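PDB 3FDI: cytidylate kinase-like family protein from Eubacterium ventriosum, which is of unknown function but probably acts as a P-loop nucleoside monophosphate kinase, transferring phosphate from ATP to cytidylate or a related nucleotide. Local coordinates for residues F89-K92 and K93-E97; Q80-A83 and I84-N88; R56-K60 and P61-A65; V158-N161 and F162-S166. One frame throughout, in Å; residues are numbered along the deposited sequence.

Contact 1 of 4, residues F89-K92 and K93-E97; sequences FIRK and KANEE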
loop_
_atom_site.group_PDB
_atom_site.type_symbol
_atom_site.label_atom_id
_atom_site.label_comp_id
_atom_site.label_asym_id
_atom_site.label_seq_id
_atom_site.Cartn_x
_atom_site.Cartn_y
_atom_site.Cartn_z
ATOM N N PHE B 89 -26.523 -8.008 11.514
ATOM C CA PHE B 89 -26.625 -8.358 12.943
ATOM C C PHE B 89 -26.000 -7.287 13.793
ATOM O O PHE B 89 -26.577 -6.847 14.759
ATOM C CB PHE B 89 -25.966 -9.716 13.256
ATOM C CG PHE B 89 -25.982 -10.108 14.727
ATOM C CD1 PHE B 89 -26.963 -10.942 15.229
ATOM C CD2 PHE B 89 -24.982 -9.697 15.571
ATOM C CE1 PHE B 89 -26.974 -11.305 16.595
ATOM C CE2 PHE B 89 -24.980 -10.049 16.908
ATOM C CZ PHE B 89 -25.968 -10.834 17.420
ATOM N N ILE B 90 -24.796 -6.891 13.433
ATOM C CA ILE B 90 -24.014 -5.961 14.195
ATOM C C ILE B 90 -24.638 -4.592 14.191
ATOM O O ILE B 90 -24.685 -3.931 15.221
ATOM C CB ILE B 90 -22.609 -5.900 13.618
ATOM C CG1 ILE B 90 -21.881 -7.204 13.979
ATOM C CG2 ILE B 90 -21.815 -4.746 14.177
ATOM C CD1 ILE B 90 -20.419 -7.284 13.448
ATOM N N ARG B 91 -25.118 -4.191 13.016
ATOM C CA ARG B 91 -25.742 -2.906 12.824
ATOM C C ARG B 91 -27.066 -2.829 13.612
ATOM O O ARG B 91 -27.326 -1.846 14.279
ATOM C CB ARG B 91 -25.969 -2.685 11.324
ATOM C CG ARG B 91 -26.523 -1.306 10.920
ATOM C CD ARG B 91 -27.232 -1.325 9.542
ATOM N NE ARG B 91 -28.374 -2.236 9.567
ATOM C CZ ARG B 91 -29.593 -1.949 10.022
ATOM N NH1 ARG B 91 -29.912 -0.739 10.499
ATOM N NH2 ARG B 91 -30.502 -2.906 10.035
ATOM N N LYS B 92 -27.887 -3.863 13.530
ATOM C CA LYS B 92 -29.155 -3.899 14.263
ATOM C C LYS B 92 -28.941 -3.880 15.763
ATOM O O LYS B 92 -29.611 -3.135 16.457
ATOM C CB LYS B 92 -29.994 -5.133 13.898
ATOM C CG LYS B 92 -30.742 -4.996 12.588
ATOM C CD LYS B 92 -31.623 -6.239 12.294
ATOM C CE LYS B 92 -32.356 -6.121 10.934
ATOM N NZ LYS B 92 -33.453 -7.131 10.711
ATOM N N LYS B 93 -28.035 -4.721 16.258
ATOM C CA LYS B 93 -27.769 -4.760 17.681
ATOM C C LYS B 93 -27.261 -3.394 18.151
ATOM O O LYS B 93 -27.684 -2.907 19.209
ATOM C CB LYS B 93 -26.780 -5.868 18.055
ATOM C CG LYS B 93 -27.315 -7.290 17.927
ATOM C CD LYS B 93 -28.510 -7.557 18.854
ATOM C CE LYS B 93 -28.624 -9.033 19.200
ATOM N NZ LYS B 93 -29.857 -9.427 19.948
ATOM N N ALA B 94 -26.364 -2.772 17.391
ATOM C CA ALA B 94 -25.901 -1.439 17.772
ATOM C C ALA B 94 -26.956 -0.332 17.698
ATOM O O ALA B 94 -27.033 0.487 18.608
ATOM C CB ALA B 94 -24.692 -1.022 16.953
ATOM N N ASN B 95 -27.725 -0.290 16.614
ATOM C CA ASN B 95 -28.424 0.945 16.218
ATOM C C ASN B 95 -29.898 0.921 16.447
ATOM O O ASN B 95 -30.506 1.961 16.653
ATOM C CB ASN B 95 -28.211 1.279 14.747
ATOM C CG ASN B 95 -26.795 1.638 14.452
ATOM O OD1 ASN B 95 -25.985 1.883 15.367
ATOM N ND2 ASN B 95 -26.445 1.623 13.169
ATOM N N GLU B 96 -30.471 -0.266 16.378
ATOM C CA GLU B 96 -31.889 -0.425 16.572
ATOM C C GLU B 96 -32.188 -0.938 17.988
ATOM O O GLU B 96 -33.064 -0.408 18.640
ATOM C CB GLU B 96 -32.457 -1.347 15.494
ATOM C CG GLU B 96 -32.216 -0.826 14.066
ATOM C CD GLU B 96 -32.812 -1.716 12.956
ATOM O OE1 GLU B 96 -33.409 -2.795 13.256
ATOM O OE2 GLU B 96 -32.657 -1.325 11.770
ATOM N N GLU B 97 -31.454 -1.937 18.472
ATOM C CA GLU B 97 -31.697 -2.475 19.812
ATOM C C GLU B 97 -30.932 -1.720 20.865
ATOM O O GLU B 97 -31.192 -1.898 22.054
ATOM C CB GLU B 97 -31.300 -3.951 19.899
ATOM C CG GLU B 97 -32.152 -4.881 19.062
ATOM C CD GLU B 97 -31.707 -6.333 19.176
ATOM O OE1 GLU B 97 -31.819 -7.063 18.173
ATOM O OE2 GLU B 97 -31.236 -6.751 20.256
#
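The last turns of helix 81-95 bring K93 over the F89 ring and R91 up to E96. K93 N donates to F89 O, and the two side chains meet beside this backbone bond. K93 CG lies over one face of the F89 ring, 3.9 Å from its centroid and displaced toward the rim, which makes a CH-pi contact. K93 bends at chi2 (-62°), bringing its CE to 3.7 Å from F89 CZ. K93 NZ runs on to a salt bridge with E97 OE2 at 3.0 Å. In this P-loop kinase-like fold the helix packs beside strand 101-104 and helix 37-43, and F89 also meets Y35 edge-to-face. Two residues after F89, R91 grips E96 end-on with two nitrogens sharing a single oxygen: NH1 lies 3.1 Å and NH2 3.2 Å from OE2. That oxygen sits in the guanidinium plane, yet both nitrogens reach it from above the same face of the carboxylate, the planes being 70° apart. NH2 is also bonded to N88 OD1, so the guanidinium has a partner on the helix itself. N95 crosses R91 at about a right angle, its OD1 bonded to N115. Where the helix ends, K92 O accepts twice, from E96 N at 3.0 Å and from E97 N at 3.0 Å, the second being an i to i+5, pi-type bond.

Contact 2 of 4, residues Q80-A83 and I84-N88; sequences QDIA and IRQFN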
loop_
_atom_site.group_PDB
_atom_site.type_symbol
_atom_site.label_atom_id
_atom_site.label_comp_id
_atom_site.label_asym_id
_atom_site.label_seq_id
_atom_site.Cartn_x
_atom_site.Cartn_y
_atom_site.Cartn_z
ATOM N N GLN B 80 -19.853 -12.165 0.056
ATOM C CA GLN B 80 -20.565 -13.248 0.752
ATOM C C GLN B 80 -21.910 -12.771 1.326
ATOM O O GLN B 80 -22.027 -11.726 1.999
ATOM C CB GLN B 80 -19.675 -13.874 1.859
ATOM C CG GLN B 80 -18.638 -14.947 1.356
ATOM C CD GLN B 80 -17.165 -14.462 1.352
ATOM O OE1 GLN B 80 -16.599 -14.092 2.392
ATOM N NE2 GLN B 80 -16.543 -14.480 0.176
ATOM N N ASP B 81 -22.946 -13.539 1.036
ATOM C CA ASP B 81 -24.211 -13.432 1.750
ATOM C C ASP B 81 -24.032 -13.518 3.267
ATOM O O ASP B 81 -24.792 -12.900 4.032
ATOM C CB ASP B 81 -25.119 -14.576 1.339
ATOM C CG ASP B 81 -25.645 -14.432 -0.068
ATOM O OD1 ASP B 81 -25.502 -13.325 -0.645
ATOM O OD2 ASP B 81 -26.209 -15.427 -0.591
ATOM N N ILE B 82 -23.064 -14.330 3.696
ATOM C CA ILE B 82 -22.784 -14.488 5.112
ATOM C C ILE B 82 -22.354 -13.150 5.703
ATOM O O ILE B 82 -22.769 -12.801 6.803
ATOM C CB ILE B 82 -21.667 -15.532 5.389
ATOM C CG1 ILE B 82 -22.173 -16.941 5.098
ATOM C CG2 ILE B 82 -21.239 -15.475 6.827
ATOM C CD1 ILE B 82 -21.090 -17.997 5.234
ATOM N N ALA B 83 -21.507 -12.431 4.963
ATOM C CA ALA B 83 -20.912 -11.208 5.425
ATOM C C ALA B 83 -21.990 -10.177 5.686
ATOM O O ALA B 83 -21.986 -9.536 6.725
ATOM C CB ALA B 83 -19.880 -10.691 4.410
ATOM N N ILE B 84 -22.926 -10.041 4.744
ATOM C CA ILE B 84 -24.059 -9.146 4.893
ATOM C C ILE B 84 -24.899 -9.416 6.141
ATOM O O ILE B 84 -25.373 -8.496 6.829
ATOM C CB ILE B 84 -24.992 -9.206 3.672
ATOM C CG1 ILE B 84 -24.390 -8.467 2.474
ATOM C CG2 ILE B 84 -26.317 -8.571 3.995
ATOM C CD1 ILE B 84 -25.200 -8.786 1.157
ATOM N N ARG B 85 -25.121 -10.685 6.410
ATOM C CA ARG B 85 -25.957 -11.039 7.523
ATOM C C ARG B 85 -25.267 -10.680 8.816
ATOM O O ARG B 85 -25.919 -10.216 9.752
ATOM C CB ARG B 85 -26.302 -12.519 7.492
ATOM C CG ARG B 85 -26.960 -12.969 6.216
ATOM C CD ARG B 85 -27.518 -14.379 6.328
ATOM N NE ARG B 85 -28.399 -14.683 5.200
ATOM C CZ ARG B 85 -29.520 -15.419 5.264
ATOM N NH1 ARG B 85 -29.944 -15.927 6.415
ATOM N NH2 ARG B 85 -30.257 -15.631 4.168
ATOM N N GLN B 86 -23.951 -10.867 8.858
ATOM C CA GLN B 86 -23.226 -10.575 10.045
ATOM C C GLN B 86 -23.144 -9.082 10.241
ATOM O O GLN B 86 -23.196 -8.599 11.370
ATOM C CB GLN B 86 -21.839 -11.149 9.966
ATOM C CG GLN B 86 -21.841 -12.618 9.728
ATOM C CD GLN B 86 -20.520 -13.257 9.987
ATOM O OE1 GLN B 86 -19.478 -12.690 9.716
ATOM N NE2 GLN B 86 -20.558 -14.476 10.486
ATOM N N PHE B 87 -22.946 -8.337 9.147
ATOM C CA PHE B 87 -22.878 -6.868 9.229
ATOM C C PHE B 87 -24.214 -6.367 9.745
ATOM O O PHE B 87 -24.276 -5.570 10.677
ATOM C CB PHE B 87 -22.608 -6.202 7.874
ATOM C CG PHE B 87 -21.276 -6.516 7.273
ATOM C CD1 PHE B 87 -20.183 -6.898 8.060
ATOM C CD2 PHE B 87 -21.096 -6.392 5.911
ATOM C CE1 PHE B 87 -18.964 -7.185 7.492
ATOM C CE2 PHE B 87 -19.888 -6.684 5.336
ATOM C CZ PHE B 87 -18.801 -7.065 6.137
ATOM N N ASN B 88 -25.274 -6.907 9.174
ATOM C CA ASN B 88 -26.576 -6.472 9.571
ATOM C C ASN B 88 -26.924 -6.812 11.036
ATOM O O ASN B 88 -27.538 -5.969 11.724
ATOM C CB ASN B 88 -27.597 -6.992 8.627
ATOM C CG ASN B 88 -28.877 -6.232 8.725
ATOM O OD1 ASN B 88 -28.878 -4.995 8.919
ATOM N ND2 ASN B 88 -29.991 -6.956 8.642
#
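F87 N donates to A83 O at 2.9 Å, the shortest of the i to i+4 backbone bonds that join 80-83 to 84-88 in the first turns of helix 81-95. Q86 N to I82 O (3.1 Å) and R85 N to D81 O follow, whereas I84 N to Q80 O, at the start of the helix, is weak. A83 O has a second neighbour: the F87 ring folds back over it, with CG 3.2 Å from the oxygen, which stands above one ring face and off toward its rim. With F87 CG beside the backbone N (chi1 -65°), the ring is turned back along the helix, and its CE2 reaches A83 CB at 4.1 Å. The ring then leaves its own helix, meeting Y163 edge-to-face and packing on P61 and M62. An alanine in place of F87 would probably open a gap between three helices and cost Y163 its edge-to-face partner. On another side, R85 lays its extended chain past D81, CG 3.1 Å from D81 O, but the charged ends of the two side chains do not meet. Q86 carries its amide to R106, which OE1 accepts from, while the aliphatic part runs alongside I82, both side chains pointing the same way, with I82 CG2 3.9 Å from Q86 NE2.

Contact 3 of 4, residues R56-K60 and P61-A65; sequences RFDEK and PMNFA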
loop_
_atom_site.group_PDB
_atom_site.type_symbol
_atom_site.label_atom_id
_atom_site.label_comp_id
_atom_site.label_asym_id
_atom_site.label_seq_id
_atom_site.Cartn_x
_atom_site.Cartn_y
_atom_site.Cartn_z
ATOM N N ARG B 56 -29.638 -0.322 2.234
ATOM C CA ARG B 56 -28.740 0.658 1.688
ATOM C C ARG B 56 -28.852 1.793 2.717
ATOM O O ARG B 56 -29.532 2.817 2.504
ATOM C CB ARG B 56 -29.134 1.083 0.271
ATOM C CG ARG B 56 -28.350 2.297 -0.231
ATOM C CD ARG B 56 -28.232 2.366 -1.761
ATOM N NE ARG B 56 -29.443 1.910 -2.451
ATOM C CZ ARG B 56 -30.544 2.639 -2.666
ATOM N NH1 ARG B 56 -30.624 3.895 -2.223
ATOM N NH2 ARG B 56 -31.585 2.096 -3.314
ATOM N N PHE B 57 -28.223 1.532 3.866
ATOM C CA PHE B 57 -28.057 2.510 4.929
ATOM C C PHE B 57 -26.789 3.328 4.627
ATOM O O PHE B 57 -26.220 3.979 5.518
ATOM C CB PHE B 57 -27.927 1.806 6.295
ATOM C CG PHE B 57 -29.173 1.086 6.741
ATOM C CD1 PHE B 57 -29.938 1.572 7.807
ATOM C CD2 PHE B 57 -29.587 -0.081 6.103
ATOM C CE1 PHE B 57 -31.109 0.902 8.224
ATOM C CE2 PHE B 57 -30.752 -0.754 6.510
ATOM C CZ PHE B 57 -31.505 -0.266 7.574
ATOM N N ASP B 58 -26.358 3.260 3.360
ATOM C CA ASP B 58 -25.093 3.839 2.881
ATOM C C ASP B 58 -23.860 3.466 3.725
ATOM O O ASP B 58 -22.876 4.222 3.816
ATOM C CB ASP B 58 -25.251 5.340 2.696
ATOM C CG ASP B 58 -26.321 5.671 1.677
ATOM O OD1 ASP B 58 -26.709 4.759 0.894
ATOM O OD2 ASP B 58 -26.789 6.835 1.674
ATOM N N GLU B 59 -23.933 2.276 4.321
ATOM C CA GLU B 59 -22.818 1.677 5.019
ATOM C C GLU B 59 -21.974 0.935 3.960
ATOM O O GLU B 59 -22.455 -0.005 3.284
ATOM C CB GLU B 59 -23.338 0.773 6.146
ATOM C CG GLU B 59 -23.985 1.622 7.282
ATOM C CD GLU B 59 -24.757 0.815 8.326
ATOM O OE1 GLU B 59 -24.331 -0.318 8.643
ATOM O OE2 GLU B 59 -25.782 1.343 8.842
ATOM N N LYS B 60 -20.735 1.410 3.800
ATOM C CA LYS B 60 -19.831 1.013 2.693
ATOM C C LYS B 60 -19.655 -0.514 2.483
ATOM O O LYS B 60 -19.699 -0.985 1.353
ATOM C CB LYS B 60 -18.447 1.719 2.853
ATOM C CG LYS B 60 -18.506 3.290 2.732
ATOM C CD LYS B 60 -17.110 3.932 2.482
ATOM C CE LYS B 60 -17.192 5.266 1.643
ATOM N NZ LYS B 60 -17.805 6.447 2.335
ATOM N N PRO B 61 -19.460 -1.284 3.564
ATOM C CA PRO B 61 -19.228 -2.728 3.396
ATOM C C PRO B 61 -20.435 -3.445 2.835
ATOM O O PRO B 61 -20.297 -4.430 2.089
ATOM C CB PRO B 61 -18.934 -3.228 4.836
ATOM C CG PRO B 61 -18.611 -2.054 5.638
ATOM C CD PRO B 61 -19.280 -0.857 4.966
HETATM N N MSE B 62 -21.614 -2.947 3.181
HETATM C CA MSE B 62 -22.841 -3.554 2.720
HETATM C C MSE B 62 -23.125 -3.212 1.271
HETATM O O MSE B 62 -23.415 -4.110 0.479
HETATM C CB MSE B 62 -24.009 -3.163 3.614
HETATM C CG MSE B 62 -23.958 -3.812 5.013
HETATM SE SE MSE B 62 -25.725 -3.530 5.854
HETATM C CE MSE B 62 -26.772 -3.550 4.232
ATOM N N ASN B 63 -23.033 -1.926 0.924
ATOM C CA ASN B 63 -23.211 -1.504 -0.475
ATOM C C ASN B 63 -22.231 -2.285 -1.346
ATOM O O ASN B 63 -22.585 -2.869 -2.356
ATOM C CB ASN B 63 -22.935 0.004 -0.650
ATOM C CG ASN B 63 -23.838 0.883 0.219
ATOM O OD1 ASN B 63 -25.061 0.812 0.137
ATOM N ND2 ASN B 63 -23.218 1.715 1.063
ATOM N N PHE B 64 -20.987 -2.320 -0.904
ATOM C CA PHE B 64 -19.944 -3.064 -1.619
ATOM C C PHE B 64 -20.278 -4.563 -1.795
ATOM O O PHE B 64 -20.209 -5.117 -2.912
ATOM C CB PHE B 64 -18.614 -2.880 -0.876
ATOM C CG PHE B 64 -17.450 -3.446 -1.601
ATOM C CD1 PHE B 64 -16.902 -2.774 -2.711
ATOM C CD2 PHE B 64 -16.894 -4.644 -1.203
ATOM C CE1 PHE B 64 -15.818 -3.310 -3.420
ATOM C CE2 PHE B 64 -15.812 -5.172 -1.900
ATOM C CZ PHE B 64 -15.273 -4.503 -3.014
ATOM N N ALA B 65 -20.648 -5.200 -0.682
ATOM C CA ALA B 65 -21.158 -6.583 -0.704
ATOM C C ALA B 65 -22.288 -6.757 -1.728
ATOM O O ALA B 65 -22.370 -7.769 -2.414
ATOM C CB ALA B 65 -21.623 -7.003 0.693
#
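E59 and N63 meet where a loop enters helix 60-66: E59 holds the N-cap position, and its carbonyl, not its carboxylate, receives the helix amides. N63 N reaches E59 O at 3.1 Å with an N-H...O angle of 172°, nearly straight, whereas M62 N makes only a weak bond to the same oxygen. One residue on, F64 N donates to K60 O at 2.9 Å, which completes the first helical turn. The tight part gathers round buried P61 and M62. The P61 ring nitrogen has no hydrogen to offer, which suits the first turn of a helix, where amides lack acceptors one turn back. Crowding across the K60-P61 peptide brings P61 CD to 3.4 Å from K60 CB, closer than usual van der Waals contact. Beyond the turn, P61 packs on E110 and Y163, while E59 packs on R91 of helix 81-95, joining this short helix to its successor in the chain. F64 swings out of the first turn, its CG on the side of the carbonyl carbon (chi1 -173°), toward F162 and toward K151 and K154 of the second subunit, which make cation-pi contacts with its ring. The solvent side is looser. Exposed K60 runs out past E110 and E165, and D58 turns away from the helix. N63 lays its amide back over the N-cap, ND2 standing 2.9 Å from E59 O but at too poor an angle for a hydrogen bond. Its other branch faces the exposed R56, whose chain crosses at about a right angle, CG 3.6 Å from N63 OD1.

Contact 4 of 4, residues V158-N161 and F162-S166; sequences VYHN and FYCES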
loop_
_atom_site.group_PDB
_atom_site.type_symbol
_atom_site.label_atom_id
_atom_site.label_comp_id
_atom_site.label_asym_id
_atom_site.label_seq_id
_atom_site.Cartn_x
_atom_site.Cartn_y
_atom_site.Cartn_z
ATOM N N VAL B 158 -6.923 -9.028 4.339
ATOM C CA VAL B 158 -7.659 -9.241 3.123
ATOM C C VAL B 158 -9.152 -9.104 3.363
ATOM O O VAL B 158 -9.825 -8.412 2.622
ATOM C CB VAL B 158 -7.309 -10.625 2.468
ATOM C CG1 VAL B 158 -8.455 -11.168 1.686
ATOM C CG2 VAL B 158 -6.094 -10.487 1.590
ATOM N N TYR B 159 -9.666 -9.758 4.392
ATOM C CA TYR B 159 -11.093 -9.672 4.685
ATOM C C TYR B 159 -11.498 -8.193 4.905
ATOM O O TYR B 159 -12.408 -7.682 4.263
ATOM C CB TYR B 159 -11.430 -10.569 5.884
ATOM C CG TYR B 159 -12.791 -10.287 6.538
ATOM C CD1 TYR B 159 -14.021 -10.725 5.940
ATOM C CD2 TYR B 159 -12.852 -9.588 7.731
ATOM C CE1 TYR B 159 -15.260 -10.458 6.533
ATOM C CE2 TYR B 159 -14.064 -9.344 8.343
ATOM C CZ TYR B 159 -15.257 -9.780 7.744
ATOM O OH TYR B 159 -16.405 -9.445 8.384
ATOM N N HIS B 160 -10.764 -7.517 5.783
ATOM C CA HIS B 160 -11.028 -6.129 6.127
ATOM C C HIS B 160 -10.913 -5.174 4.943
ATOM O O HIS B 160 -11.767 -4.295 4.784
ATOM C CB HIS B 160 -10.081 -5.643 7.220
ATOM C CG HIS B 160 -10.408 -4.268 7.729
ATOM N ND1 HIS B 160 -9.961 -3.121 7.113
ATOM C CD2 HIS B 160 -11.123 -3.858 8.809
ATOM C CE1 HIS B 160 -10.420 -2.067 7.765
ATOM N NE2 HIS B 160 -11.095 -2.486 8.817
ATOM N N ASN B 161 -9.837 -5.295 4.158
ATOM C CA ASN B 161 -9.589 -4.299 3.079
ATOM C C ASN B 161 -10.439 -4.591 1.864
ATOM O O ASN B 161 -10.588 -3.765 0.950
ATOM C CB ASN B 161 -8.092 -4.190 2.704
ATOM C CG ASN B 161 -7.201 -3.686 3.885
ATOM O OD1 ASN B 161 -7.704 -3.254 4.950
ATOM N ND2 ASN B 161 -5.867 -3.759 3.691
ATOM N N PHE B 162 -11.006 -5.788 1.816
ATOM C CA PHE B 162 -11.955 -6.048 0.776
ATOM C C PHE B 162 -13.241 -5.275 1.063
ATOM O O PHE B 162 -13.754 -4.627 0.159
ATOM C CB PHE B 162 -12.288 -7.518 0.642
ATOM C CG PHE B 162 -13.280 -7.799 -0.483
ATOM C CD1 PHE B 162 -12.907 -7.616 -1.806
ATOM C CD2 PHE B 162 -14.578 -8.179 -0.209
ATOM C CE1 PHE B 162 -13.793 -7.875 -2.837
ATOM C CE2 PHE B 162 -15.492 -8.434 -1.242
ATOM C CZ PHE B 162 -15.102 -8.298 -2.554
ATOM N N TYR B 163 -13.770 -5.352 2.288
ATOM C CA TYR B 163 -15.071 -4.726 2.565
ATOM C C TYR B 163 -15.013 -3.254 2.936
ATOM O O TYR B 163 -16.009 -2.541 2.767
ATOM C CB TYR B 163 -15.850 -5.465 3.625
ATOM C CG TYR B 163 -16.314 -6.798 3.176
ATOM C CD1 TYR B 163 -17.398 -6.926 2.314
ATOM C CD2 TYR B 163 -15.681 -7.958 3.612
ATOM C CE1 TYR B 163 -17.840 -8.173 1.908
ATOM C CE2 TYR B 163 -16.099 -9.196 3.200
ATOM C CZ TYR B 163 -17.176 -9.293 2.367
ATOM O OH TYR B 163 -17.565 -10.532 1.975
ATOM N N CYS B 164 -13.869 -2.781 3.387
ATOM C CA CYS B 164 -13.721 -1.407 3.815
ATOM C C CYS B 164 -12.775 -0.691 2.896
ATOM O O CYS B 164 -11.982 -1.335 2.177
ATOM C CB CYS B 164 -13.123 -1.369 5.216
ATOM S SG CYS B 164 -13.876 -2.485 6.445
ATOM N N GLU B 165 -12.836 0.633 2.926
ATOM C CA GLU B 165 -11.888 1.493 2.205
ATOM C C GLU B 165 -10.738 1.919 3.115
ATOM O O GLU B 165 -9.651 2.167 2.664
ATOM C CB GLU B 165 -12.606 2.741 1.705
ATOM C CG GLU B 165 -13.698 2.457 0.612
ATOM C CD GLU B 165 -14.459 3.732 0.208
ATOM O OE1 GLU B 165 -14.398 4.708 0.999
ATOM O OE2 GLU B 165 -15.095 3.781 -0.887
ATOM N N SER B 166 -10.971 1.984 4.404
ATOM C CA SER B 166 -9.877 2.187 5.371
ATOM C C SER B 166 -8.977 0.916 5.441
ATOM O O SER B 166 -9.361 -0.177 5.007
ATOM C CB SER B 166 -10.477 2.438 6.753
ATOM O OG SER B 166 -11.181 1.232 7.082
#
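C164 N donates to H160 O at 2.9 Å, the last backbone bond of helix 142-163 before the chain leaves helical geometry at C164. The same two residues meet again through their side chains. C164 SG stands almost over the centre of the H160 imidazole, 3.7 Å from its centroid and 13° off the ring normal, a sulfur-aromatic contact. H160 turns its ring toward this helix end because CG lies opposite the backbone N (chi1 -173°). The ring is gripped at both nitrogens: H160 ND1 donates in the ring plane to N161 OD1 at 3.1 Å, and NE2 is bonded to E109 OE2. N161 OD1 in turn accepts from W168 N, so a single amide oxygen fixes the imidazole and the chain that follows. A leucine in place of H160 would probably leave E109 without this mate and the N161 amide freer to turn, besides robbing the cysteine sulfur of its aromatic face. At the ring edge H160 CE1 comes 3.5 Å from S166 OG, a buried hydroxyl with no polar partner in the model. On another side of the helix Y159 and Y163 pair obliquely, CE1 of Y159 3.7 Å from CE2 of Y163, with the planes at 67°. Y163 also packs on A65, and the side chain of Y159 comes within about 4 Å of a bound sulfate, which may mark an anion pocket. K154 NZ of the second subunit is hydrogen-bonded to the carbonyl oxygens of N161, F162 and C164, a lysine meeting the C-terminal end of a helix at a subunit interface.

How the contacts relate
Along the chain the contacts come in the order 3, 2, 1, 4, all in series with no nesting or crossing, and each closes only a local helical turn or helix end. Contact 3 opens helix 60-66; an unmodelled loop separates it from contact 2, which starts helix 81-95, and contact 1 ends that helix. Contact 4 lies far along the sequence, at the end of helix 142-163, yet comes back to contacts 2 and 3. I84 on A65 joins helix 81-95 to helix 60-66, A83 on Y163 joins it to helix 142-163, and R91 on E59 ties contact 1 to 3. Contacts 3 and 4 reach the second subunit; no other chain of the assembly touches contacts 1 and 2.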